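Local coordinates for paenibacillus xanthan lyase (Paenibacillus, PDB 6F2P), which cleaves the polysaccharide xanthan by a lyase reaction, probably by beta-elimination as in other family 8 polysaccharide lyases, at residues T73-Y84 / L97-M108; I271-R281 / D292-M300. All coordinates share one frame; numbering follows the deposited sequence.

Contact 1 of 2, residues T73-Y84 / L97-M108; sequences TYRHLYDMALAY and LKADIISGLDWM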
loop_
_atom_site.group_PDB
_atom_site.type_symbol
_atom_site.label_atom_id
_atom_site.label_comp_id
_atom_site.label_asym_id
_atom_site.label_seq_id
_atom_site.Cartn_x
_atom_site.Cartn_y
_atom_site.Cartn_z
ATOM N N THR A 73 -28.864 -30.006 13.349
ATOM C CA THR A 73 -29.989 -30.866 13.028
ATOM C C THR A 73 -30.330 -30.753 11.549
ATOM O O THR A 73 -30.447 -31.773 10.855
ATOM C CB THR A 73 -31.230 -30.513 13.876
ATOM O OG1 THR A 73 -30.931 -30.681 15.269
ATOM C CG2 THR A 73 -32.399 -31.395 13.497
ATOM N N TYR A 74 -30.472 -29.514 11.064
ATOM C CA TYR A 74 -30.867 -29.291 9.674
ATOM C C TYR A 74 -29.788 -29.728 8.694
ATOM O O TYR A 74 -30.098 -30.168 7.591
ATOM C CB TYR A 74 -31.254 -27.841 9.418
ATOM C CG TYR A 74 -32.653 -27.482 9.856
ATOM C CD1 TYR A 74 -33.748 -28.235 9.456
ATOM C CD2 TYR A 74 -32.881 -26.383 10.673
ATOM C CE1 TYR A 74 -35.042 -27.900 9.864
ATOM C CE2 TYR A 74 -34.158 -26.043 11.081
ATOM C CZ TYR A 74 -35.233 -26.803 10.678
ATOM O OH TYR A 74 -36.499 -26.454 11.091
ATOM N N ARG A 75 -28.522 -29.622 9.083
ATOM C CA ARG A 75 -27.467 -30.136 8.212
ATOM C C ARG A 75 -27.553 -31.657 8.102
ATOM O O ARG A 75 -27.415 -32.217 7.007
ATOM C CB ARG A 75 -26.078 -29.678 8.666
ATOM C CG ARG A 75 -25.892 -28.181 8.556
ATOM C CD ARG A 75 -24.476 -27.700 8.828
ATOM N NE ARG A 75 -24.345 -26.306 8.407
ATOM C CZ ARG A 75 -23.238 -25.576 8.511
ATOM N NH1 ARG A 75 -22.137 -26.102 9.033
ATOM N NH2 ARG A 75 -23.236 -24.313 8.087
ATOM N N HIS A 76 -27.795 -32.321 9.231
ATOM C CA HIS A 76 -27.982 -33.770 9.228
ATOM C C HIS A 76 -29.138 -34.157 8.312
ATOM O O HIS A 76 -28.975 -35.023 7.443
ATOM C CB HIS A 76 -28.216 -34.297 10.637
ATOM C CG HIS A 76 -27.020 -34.191 11.524
ATOM N ND1 HIS A 76 -25.772 -33.857 11.048
ATOM C CD2 HIS A 76 -26.875 -34.375 12.859
ATOM C CE1 HIS A 76 -24.908 -33.834 12.056
ATOM N NE2 HIS A 76 -25.560 -34.148 13.161
ATOM N N LEU A 77 -30.289 -33.506 8.500
ATOM C CA LEU A 77 -31.438 -33.675 7.604
ATOM C C LEU A 77 -31.094 -33.397 6.137
ATOM O O LEU A 77 -31.506 -34.138 5.241
ATOM C CB LEU A 77 -32.607 -32.792 8.041
ATOM C CG LEU A 77 -33.334 -33.255 9.301
ATOM C CD1 LEU A 77 -34.295 -32.192 9.789
ATOM C CD2 LEU A 77 -34.069 -34.568 9.040
ATOM N N TYR A 78 -30.321 -32.346 5.890
ATOM C CA TYR A 78 -29.899 -32.061 4.530
ATOM C C TYR A 78 -29.112 -33.214 3.907
ATOM O O TYR A 78 -29.333 -33.567 2.744
ATOM C CB TYR A 78 -29.075 -30.778 4.445
ATOM C CG TYR A 78 -28.525 -30.582 3.055
ATOM C CD1 TYR A 78 -29.349 -30.167 2.015
ATOM C CD2 TYR A 78 -27.199 -30.861 2.767
ATOM C CE1 TYR A 78 -28.856 -30.014 0.730
ATOM C CE2 TYR A 78 -26.696 -30.711 1.479
ATOM C CZ TYR A 78 -27.529 -30.285 0.467
ATOM O OH TYR A 78 -27.034 -30.126 -0.808
ATOM N N ASP A 79 -28.181 -33.782 4.669
ATOM C CA ASP A 79 -27.341 -34.861 4.148
ATOM C C ASP A 79 -28.198 -36.030 3.702
ATOM O O ASP A 79 -27.948 -36.618 2.656
ATOM C CB ASP A 79 -26.313 -35.332 5.183
ATOM C CG ASP A 79 -25.191 -34.327 5.394
ATOM O OD1 ASP A 79 -24.984 -33.468 4.509
ATOM O OD2 ASP A 79 -24.508 -34.399 6.438
ATOM N N MET A 80 -29.216 -36.349 4.501
ATOM C CA MET A 80 -30.134 -37.446 4.204
ATOM C C MET A 80 -30.945 -37.129 2.951
ATOM O O MET A 80 -31.051 -37.951 2.033
ATOM C CB MET A 80 -31.058 -37.709 5.401
ATOM C CG MET A 80 -30.320 -38.161 6.650
ATOM S SD MET A 80 -31.295 -38.046 8.175
ATOM C CE MET A 80 -32.587 -39.245 7.857
ATOM N N ALA A 81 -31.510 -35.927 2.925
ATOM C CA ALA A 81 -32.231 -35.431 1.758
ATOM C C ALA A 81 -31.368 -35.489 0.491
ATOM O O ALA A 81 -31.863 -35.797 -0.594
ATOM C CB ALA A 81 -32.732 -34.010 2.016
ATOM N N LEU A 82 -30.076 -35.213 0.640
ATOM C CA LEU A 82 -29.162 -35.229 -0.487
ATOM C C LEU A 82 -29.065 -36.624 -1.095
ATOM O O LEU A 82 -29.224 -36.791 -2.304
ATOM C CB LEU A 82 -27.773 -34.731 -0.080
ATOM C CG LEU A 82 -26.742 -34.554 -1.208
ATOM C CD1 LEU A 82 -27.234 -33.601 -2.295
ATOM C CD2 LEU A 82 -25.402 -34.073 -0.676
ATOM N N ALA A 83 -28.797 -37.625 -0.265
ATOM C CA ALA A 83 -28.715 -38.996 -0.763
ATOM C C ALA A 83 -30.065 -39.417 -1.327
ATOM O O ALA A 83 -30.137 -40.100 -2.348
ATOM C CB ALA A 83 -28.269 -39.954 0.329
ATOM N N TYR A 84 -31.130 -38.997 -0.654
ATOM C CA TYR A 84 -32.472 -39.314 -1.103
ATOM C C TYR A 84 -32.698 -38.912 -2.555
ATOM O O TYR A 84 -33.394 -39.614 -3.294
ATOM C CB TYR A 84 -33.521 -38.646 -0.218
ATOM C CG TYR A 84 -34.917 -38.885 -0.726
ATOM C CD1 TYR A 84 -35.512 -40.133 -0.598
ATOM C CD2 TYR A 84 -35.635 -37.874 -1.355
ATOM C CE1 TYR A 84 -36.792 -40.368 -1.070
ATOM C CE2 TYR A 84 -36.915 -38.099 -1.832
ATOM C CZ TYR A 84 -37.486 -39.352 -1.687
ATOM O OH TYR A 84 -38.752 -39.592 -2.153
ATOM N N LEU A 97 -36.561 -43.525 4.234
ATOM C CA LEU A 97 -35.705 -42.342 4.349
ATOM C C LEU A 97 -36.529 -41.068 4.191
ATOM O O LEU A 97 -36.473 -40.181 5.042
ATOM C CB LEU A 97 -34.601 -42.381 3.290
ATOM C CG LEU A 97 -33.533 -41.290 3.350
ATOM C CD1 LEU A 97 -32.956 -41.231 4.747
ATOM C CD2 LEU A 97 -32.438 -41.561 2.322
ATOM N N LYS A 98 -37.296 -40.998 3.103
ATOM C CA LYS A 98 -38.212 -39.886 2.847
ATOM C C LYS A 98 -39.079 -39.584 4.069
ATOM O O LYS A 98 -39.140 -38.443 4.534
ATOM C CB LYS A 98 -39.097 -40.191 1.632
ATOM C CG LYS A 98 -40.235 -39.191 1.396
ATOM C CD LYS A 98 -41.021 -39.531 0.126
ATOM C CE LYS A 98 -42.496 -39.818 0.421
ATOM N NZ LYS A 98 -43.375 -38.616 0.255
ATOM N N ALA A 99 -39.726 -40.619 4.596
ATOM C CA ALA A 99 -40.626 -40.455 5.733
ATOM C C ALA A 99 -39.895 -39.909 6.948
ATOM O O ALA A 99 -40.421 -39.056 7.661
ATOM C CB ALA A 99 -41.315 -41.772 6.065
ATOM N N ASP A 100 -38.682 -40.398 7.183
ATOM C CA ASP A 100 -37.917 -39.968 8.348
ATOM C C ASP A 100 -37.438 -38.527 8.208
ATOM O O ASP A 100 -37.436 -37.763 9.182
ATOM C CB ASP A 100 -36.758 -40.923 8.628
ATOM C CG ASP A 100 -37.207 -42.172 9.377
ATOM O OD1 ASP A 100 -38.241 -42.095 10.075
ATOM O OD2 ASP A 100 -36.533 -43.221 9.266
ATOM N N ILE A 101 -37.057 -38.156 6.989
ATOM C CA ILE A 101 -36.693 -36.784 6.704
ATOM C C ILE A 101 -37.865 -35.858 6.990
ATOM O O ILE A 101 -37.731 -34.880 7.731
ATOM C CB ILE A 101 -36.260 -36.609 5.254
ATOM C CG1 ILE A 101 -34.966 -37.376 5.007
ATOM C CG2 ILE A 101 -36.044 -35.149 4.950
ATOM C CD1 ILE A 101 -34.597 -37.469 3.566
ATOM N N ILE A 102 -39.023 -36.187 6.431
ATOM C CA ILE A 102 -40.176 -35.295 6.516
ATOM C C ILE A 102 -40.712 -35.169 7.937
ATOM O O ILE A 102 -41.084 -34.070 8.379
ATOM C CB ILE A 102 -41.289 -35.721 5.556
ATOM C CG1 ILE A 102 -40.768 -35.668 4.117
ATOM C CG2 ILE A 102 -42.514 -34.841 5.745
ATOM C CD1 ILE A 102 -41.834 -35.770 3.062
ATOM N N SER A 103 -40.735 -36.291 8.654
ATOM C CA SER A 103 -41.156 -36.298 10.051
ATOM C C SER A 103 -40.210 -35.425 10.869
ATOM O O SER A 103 -40.643 -34.670 11.745
ATOM C CB SER A 103 -41.164 -37.719 10.595
ATOM O OG SER A 103 -41.293 -37.718 12.009
ATOM N N GLY A 104 -38.916 -35.532 10.571
ATOM C CA GLY A 104 -37.925 -34.662 11.173
ATOM C C GLY A 104 -38.266 -33.196 10.965
ATOM O O GLY A 104 -38.241 -32.407 11.911
ATOM N N LEU A 105 -38.601 -32.827 9.731
ATOM C CA LEU A 105 -38.927 -31.432 9.422
ATOM C C LEU A 105 -40.165 -30.966 10.185
ATOM O O LEU A 105 -40.201 -29.863 10.733
ATOM C CB LEU A 105 -39.127 -31.234 7.918
ATOM C CG LEU A 105 -37.916 -31.446 7.007
ATOM C CD1 LEU A 105 -38.358 -31.423 5.552
ATOM C CD2 LEU A 105 -36.843 -30.386 7.270
ATOM N N ASP A 106 -41.175 -31.823 10.232
ATOM C CA ASP A 106 -42.412 -31.464 10.898
ATOM C C ASP A 106 -42.238 -31.414 12.399
ATOM O O ASP A 106 -42.879 -30.616 13.085
ATOM C CB ASP A 106 -43.517 -32.418 10.489
ATOM C CG ASP A 106 -44.028 -32.119 9.096
ATOM O OD1 ASP A 106 -44.101 -30.913 8.757
ATOM O OD2 ASP A 106 -44.339 -33.072 8.345
ATOM N N TRP A 107 -41.340 -32.247 12.905
ATOM C CA TRP A 107 -41.023 -32.209 14.320
ATOM C C TRP A 107 -40.360 -30.878 14.659
ATOM O O TRP A 107 -40.739 -30.213 15.630
ATOM C CB TRP A 107 -40.129 -33.382 14.736
ATOM C CG TRP A 107 -39.999 -33.459 16.222
ATOM C CD1 TRP A 107 -40.812 -34.144 17.079
ATOM C CD2 TRP A 107 -39.032 -32.786 17.037
ATOM N NE1 TRP A 107 -40.403 -33.948 18.375
ATOM C CE2 TRP A 107 -39.311 -33.119 18.377
ATOM C CE3 TRP A 107 -37.956 -31.931 16.763
ATOM C CZ2 TRP A 107 -38.549 -32.634 19.442
ATOM C CZ3 TRP A 107 -37.197 -31.453 17.826
ATOM C CH2 TRP A 107 -37.498 -31.810 19.148
ATOM N N MET A 108 -39.372 -30.490 13.851
ATOM C CA MET A 108 -38.689 -29.220 14.064
ATOM C C MET A 108 -39.716 -28.099 14.026
ATOM O O MET A 108 -39.661 -27.172 14.833
ATOM C CB MET A 108 -37.603 -28.974 13.013
ATOM C CG MET A 108 -36.361 -29.831 13.161
ATOM S SD MET A 108 -35.487 -29.636 14.732
ATOM C CE MET A 108 -34.712 -28.036 14.529
HETATM O O HOH W 1 -38.806 -27.165 10.025
#
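Y74 and M108 approach from opposite directions, the thioether bending over the phenol ring. SD lies 5.3 Å from the Y74 centroid and 24° off the ring normal, a distant Met-aromatic contact above the face. Bends at the second and third torsions of the methionine fold its chain back over the ring, bringing M108 CE to 4.0 Å from Y74 CE2. One methyl branch of L105, CD2, touches the same ring at its edge, near the ring plane. The hydroxyl shares water 1, in the ring plane, with the carbonyl O of L105. Replacing the tyrosine by an alanine is likely to strip M108 and L105 of the ring they pack on and to leave water 1 without its hydroxyl partner.

These neighbouring antiparallel helices, their axes 9.9 Å and their directions 151° apart, are a pair of the kind from which the (alpha/alpha) toroid of family 8 lyases is built. L77 points toward helix 95-111 where G104 faces it; a side chain at G104 would probably crowd L77 CD2. One turn further along helix 68-85, M80 slides past I101 in the opposite direction, and I101 CD1 lies against the backbone, 3.5 Å from A81 N; the small A81 leaves room for it. M80 CE meets L97 CD1 at 3.7 Å. Y84, with CG anti to the backbone N (chi1 176°), lies alongside K98, whose CA sits over one ring face and whose CD comes to 3.2 Å from Y84 OH. The lysine's NZ continues to a salt bridge with E144.

Contact 2 of 2, residues I271-R281 / D292-M300; sequences IYKGNLMDMVR and DDKAAVTVM
D292 opens helix 292-307 against a tight beta hairpin, whose type I' turn from Y272 to N275 joins strands 271-272 and 275-276 in the alpha-helical domain of the lyase. Its carbonyl O accepts the one direct hydrogen bond across the contact, from L276 N (3.0 Å, 162°), with the donor above the carbonyl plane. The D292 carboxylate stacks on the N275 amide, the planes 6° apart. With chi1 at 66°, CG sits between backbone N and carbonyl carbon, and OD1 takes a weak bond from D293 N; N423 ND2 also binds OD1, while N275 ND2 hydrogen-bonds L419 O. D292 and D278 bring like charges near, OD2 to OD2 4.3 Å, but R281 probably offsets this by gripping D278 OD1 side-on with NE and NH2. Water 4 connects D292 N with D278 OD2, itself bound by W427.

D293 CA lies 3.4 Å from G274 O in a CA-H...O contact, and water 2 donates to both that oxygen and D293 O. The positive phi of G274 is readily adopted by a residue without a side chain. A295 is small enough for R281 to lie across it, CD 3.6 Å from A295 CB, while L276 CD2 packs on the same methyl. A296 likewise lets the hairpin come close, its CB 4.0 Å from L276 CB. One turn later the branches of V299 divide: CG2 faces L276 CD2, and CG1 meets I271 CD1 at 3.7 Å.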
loop_
_atom_site.group_PDB
_atom_site.type_symbol
_atom_site.label_atom_id
_atom_site.label_comp_id
_atom_site.label_asym_id
_atom_site.label_seq_id
_atom_site.Cartn_x
_atom_site.Cartn_y
_atom_site.Cartn_z
ATOM N N ILE A 271 -3.383 -17.415 -5.964
ATOM C CA ILE A 271 -3.433 -18.863 -6.115
ATOM C C ILE A 271 -2.188 -19.329 -6.820
ATOM O O ILE A 271 -2.005 -19.069 -8.014
ATOM C CB ILE A 271 -4.663 -19.349 -6.893
ATOM C CG1 ILE A 271 -5.930 -19.050 -6.102
ATOM C CG2 ILE A 271 -4.567 -20.860 -7.168
ATOM C CD1 ILE A 271 -7.175 -19.350 -6.866
ATOM N N TYR A 272 -1.315 -19.994 -6.073
ATOM C CA TYR A 272 -0.130 -20.550 -6.682
ATOM C C TYR A 272 -0.301 -22.045 -6.836
ATOM O O TYR A 272 -0.274 -22.782 -5.855
ATOM C CB TYR A 272 1.130 -20.218 -5.883
ATOM C CG TYR A 272 2.370 -20.414 -6.711
ATOM C CD1 TYR A 272 2.792 -19.433 -7.603
ATOM C CD2 TYR A 272 3.094 -21.596 -6.642
ATOM C CE1 TYR A 272 3.911 -19.612 -8.379
ATOM C CE2 TYR A 272 4.223 -21.786 -7.417
ATOM C CZ TYR A 272 4.626 -20.793 -8.285
ATOM O OH TYR A 272 5.749 -20.983 -9.057
ATOM N N LYS A 273 -0.505 -22.478 -8.075
ATOM C CA LYS A 273 -0.636 -23.896 -8.393
ATOM C C LYS A 273 -1.553 -24.660 -7.430
ATOM O O LYS A 273 -1.218 -25.747 -6.957
ATOM C CB LYS A 273 0.750 -24.535 -8.475
ATOM C CG LYS A 273 1.628 -23.891 -9.542
ATOM C CD LYS A 273 2.991 -24.547 -9.612
ATOM C CE LYS A 273 3.798 -23.986 -10.762
ATOM N NZ LYS A 273 5.087 -24.715 -10.933
ATOM N N GLY A 274 -2.702 -24.064 -7.132
ATOM C CA GLY A 274 -3.716 -24.720 -6.328
ATOM C C GLY A 274 -3.664 -24.357 -4.861
ATOM O O GLY A 274 -4.460 -24.853 -4.063
ATOM N N ASN A 275 -2.719 -23.496 -4.507
ATOM C CA ASN A 275 -2.540 -23.059 -3.131
ATOM C C ASN A 275 -2.942 -21.604 -2.952
ATOM O O ASN A 275 -2.353 -20.710 -3.557
ATOM C CB ASN A 275 -1.079 -23.238 -2.722
ATOM C CG ASN A 275 -0.649 -24.682 -2.727
ATOM O OD1 ASN A 275 -1.376 -25.558 -2.257
ATOM N ND2 ASN A 275 0.530 -24.947 -3.265
ATOM N N LEU A 276 -3.951 -21.361 -2.126
ATOM C CA LEU A 276 -4.337 -19.997 -1.807
ATOM C C LEU A 276 -3.356 -19.511 -0.769
ATOM O O LEU A 276 -3.240 -20.119 0.287
ATOM C CB LEU A 276 -5.757 -19.966 -1.255
ATOM C CG LEU A 276 -6.370 -18.595 -0.969
ATOM C CD1 LEU A 276 -6.303 -17.706 -2.188
ATOM C CD2 LEU A 276 -7.817 -18.758 -0.505
ATOM N N MET A 277 -2.636 -18.435 -1.069
ATOM C CA MET A 277 -1.556 -17.966 -0.196
ATOM C C MET A 277 -2.018 -17.637 1.220
ATOM O O MET A 277 -2.945 -16.851 1.417
ATOM C CB MET A 277 -0.851 -16.755 -0.811
ATOM C CG MET A 277 -0.134 -17.069 -2.103
ATOM S SD MET A 277 0.783 -15.662 -2.741
ATOM C CE MET A 277 1.417 -16.388 -4.243
ATOM N N ASP A 278 -1.355 -18.241 2.201
ATOM C CA ASP A 278 -1.743 -18.105 3.605
ATOM C C ASP A 278 -1.692 -16.672 4.133
ATOM O O ASP A 278 -2.388 -16.335 5.094
ATOM C CB ASP A 278 -0.859 -18.994 4.474
ATOM C CG ASP A 278 -1.143 -20.467 4.277
ATOM O OD1 ASP A 278 -2.305 -20.815 3.980
ATOM O OD2 ASP A 278 -0.201 -21.273 4.419
ATOM N N MET A 279 -0.873 -15.829 3.512
ATOM C CA MET A 279 -0.696 -14.479 4.016
ATOM C C MET A 279 -1.953 -13.624 3.851
ATOM O O MET A 279 -2.084 -12.591 4.502
ATOM C CB MET A 279 0.514 -13.810 3.378
ATOM C CG MET A 279 0.344 -13.416 1.920
ATOM S SD MET A 279 1.865 -12.676 1.284
ATOM C CE MET A 279 1.362 -12.218 -0.378
ATOM N N VAL A 280 -2.883 -14.052 2.998
ATOM C CA VAL A 280 -4.154 -13.342 2.877
ATOM C C VAL A 280 -5.316 -14.085 3.521
ATOM O O VAL A 280 -6.471 -13.708 3.311
ATOM C CB VAL A 280 -4.548 -13.033 1.404
ATOM C CG1 VAL A 280 -3.465 -12.212 0.709
ATOM C CG2 VAL A 280 -4.855 -14.310 0.636
ATOM N N ARG A 281 -5.026 -15.130 4.294
ATOM C CA ARG A 281 -6.094 -15.934 4.873
ATOM C C ARG A 281 -6.340 -15.625 6.349
ATOM O O ARG A 281 -7.144 -16.295 7.009
ATOM C CB ARG A 281 -5.844 -17.428 4.655
ATOM C CG ARG A 281 -5.740 -17.811 3.196
ATOM C CD ARG A 281 -5.864 -19.306 2.969
ATOM N NE ARG A 281 -4.973 -20.096 3.815
ATOM C CZ ARG A 281 -5.388 -20.905 4.792
ATOM N NH1 ARG A 281 -6.681 -21.032 5.046
ATOM N NH2 ARG A 281 -4.511 -21.592 5.517
ATOM N N ASP A 292 -3.871 -24.280 2.902
ATOM C CA ASP A 292 -3.850 -23.478 1.672
ATOM C C ASP A 292 -4.410 -24.156 0.411
ATOM O O ASP A 292 -5.140 -23.520 -0.368
ATOM C CB ASP A 292 -2.458 -22.861 1.421
ATOM C CG ASP A 292 -1.385 -23.897 1.127
ATOM O OD1 ASP A 292 -1.629 -25.106 1.333
ATOM O OD2 ASP A 292 -0.285 -23.486 0.687
ATOM N N ASP A 293 -4.099 -25.437 0.222
ATOM C CA ASP A 293 -4.626 -26.163 -0.935
ATOM C C ASP A 293 -6.130 -26.415 -0.830
ATOM O O ASP A 293 -6.840 -26.364 -1.835
ATOM C CB ASP A 293 -3.867 -27.467 -1.187
ATOM C CG ASP A 293 -4.009 -28.465 -0.050
ATOM O OD1 ASP A 293 -4.308 -28.059 1.097
ATOM O OD2 ASP A 293 -3.803 -29.667 -0.314
ATOM N N LYS A 294 -6.620 -26.665 0.382
ATOM C CA LYS A 294 -8.064 -26.820 0.574
ATOM C C LYS A 294 -8.765 -25.466 0.476
ATOM O O LYS A 294 -9.883 -25.378 -0.030
ATOM C CB LYS A 294 -8.398 -27.518 1.907
ATOM C CG LYS A 294 -8.489 -29.041 1.828
ATOM C CD LYS A 294 -9.897 -29.510 1.444
ATOM C CE LYS A 294 -10.038 -31.030 1.559
ATOM N NZ LYS A 294 -11.465 -31.497 1.580
ATOM N N ALA A 295 -8.094 -24.415 0.945
ATOM C CA ALA A 295 -8.674 -23.072 0.959
ATOM C C ALA A 295 -8.891 -22.555 -0.448
ATOM O O ALA A 295 -9.744 -21.702 -0.682
ATOM C CB ALA A 295 -7.782 -22.111 1.732
ATOM N N ALA A 296 -8.103 -23.074 -1.382
ATOM C CA ALA A 296 -8.144 -22.632 -2.770
ATOM C C ALA A 296 -9.399 -23.118 -3.482
ATOM O O ALA A 296 -9.837 -22.526 -4.479
ATOM C CB ALA A 296 -6.911 -23.125 -3.499
ATOM N N VAL A 297 -9.968 -24.202 -2.961
ATOM C CA VAL A 297 -11.061 -24.894 -3.634
ATOM C C VAL A 297 -12.311 -24.035 -3.842
ATOM O O VAL A 297 -12.876 -24.022 -4.933
ATOM C CB VAL A 297 -11.414 -26.222 -2.929
ATOM C CG1 VAL A 297 -12.704 -26.775 -3.470
ATOM C CG2 VAL A 297 -10.285 -27.234 -3.121
ATOM N N THR A 298 -12.722 -23.309 -2.811
ATOM C CA THR A 298 -13.902 -22.449 -2.898
ATOM C C THR A 298 -13.714 -21.352 -3.955
ATOM O O THR A 298 -14.667 -20.954 -4.633
ATOM C CB THR A 298 -14.251 -21.817 -1.526
ATOM O OG1 THR A 298 -15.364 -20.927 -1.673
ATOM C CG2 THR A 298 -13.067 -21.031 -0.974
ATOM N N VAL A 299 -12.479 -20.884 -4.108
ATOM C CA VAL A 299 -12.191 -19.837 -5.074
ATOM C C VAL A 299 -12.248 -20.383 -6.498
ATOM O O VAL A 299 -12.852 -19.769 -7.389
ATOM C CB VAL A 299 -10.817 -19.202 -4.826
ATOM C CG1 VAL A 299 -10.534 -18.168 -5.884
ATOM C CG2 VAL A 299 -10.764 -18.576 -3.445
ATOM N N MET A 300 -11.610 -21.533 -6.712
ATOM C CA MET A 300 -11.671 -22.204 -8.009
ATOM C C MET A 300 -13.122 -22.475 -8.390
ATOM O O MET A 300 -13.506 -22.319 -9.549
ATOM C CB MET A 300 -10.871 -23.505 -7.992
ATOM C CG MET A 300 -9.384 -23.287 -7.791
ATOM S SD MET A 300 -8.421 -24.797 -7.567
ATOM C CE MET A 300 -8.814 -25.731 -9.038
HETATM O O HOH W 2 -5.965 -26.814 -4.492
HETATM O O HOH W 3 0.283 -21.031 1.603
HETATM O O HOH W 4 -1.522 -23.803 4.727
#

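How the contacts relate
Contact 1 precedes contact 2 along the chain, and all four segments belong to the N-terminal alpha-helical domain. The centres of the two contacts lie about 33 Å apart and their nearest atoms about 13 Å, so the two do not touch. Contact 1 joins helices 68-85 and 95-111, its centre about 50 Å from the centre of the chain, with helices 28-46, 123-141 and 147-160 around it. Contact 2, its centre about 22 Å from the centre of the chain, sets a hairpin on helix 292-307, and D278 and M277 also touch strand 411-415 of the super-sandwich region. One therefore packs helix on helix far out, whereas the other lies where helical and beta parts of the lyase meet.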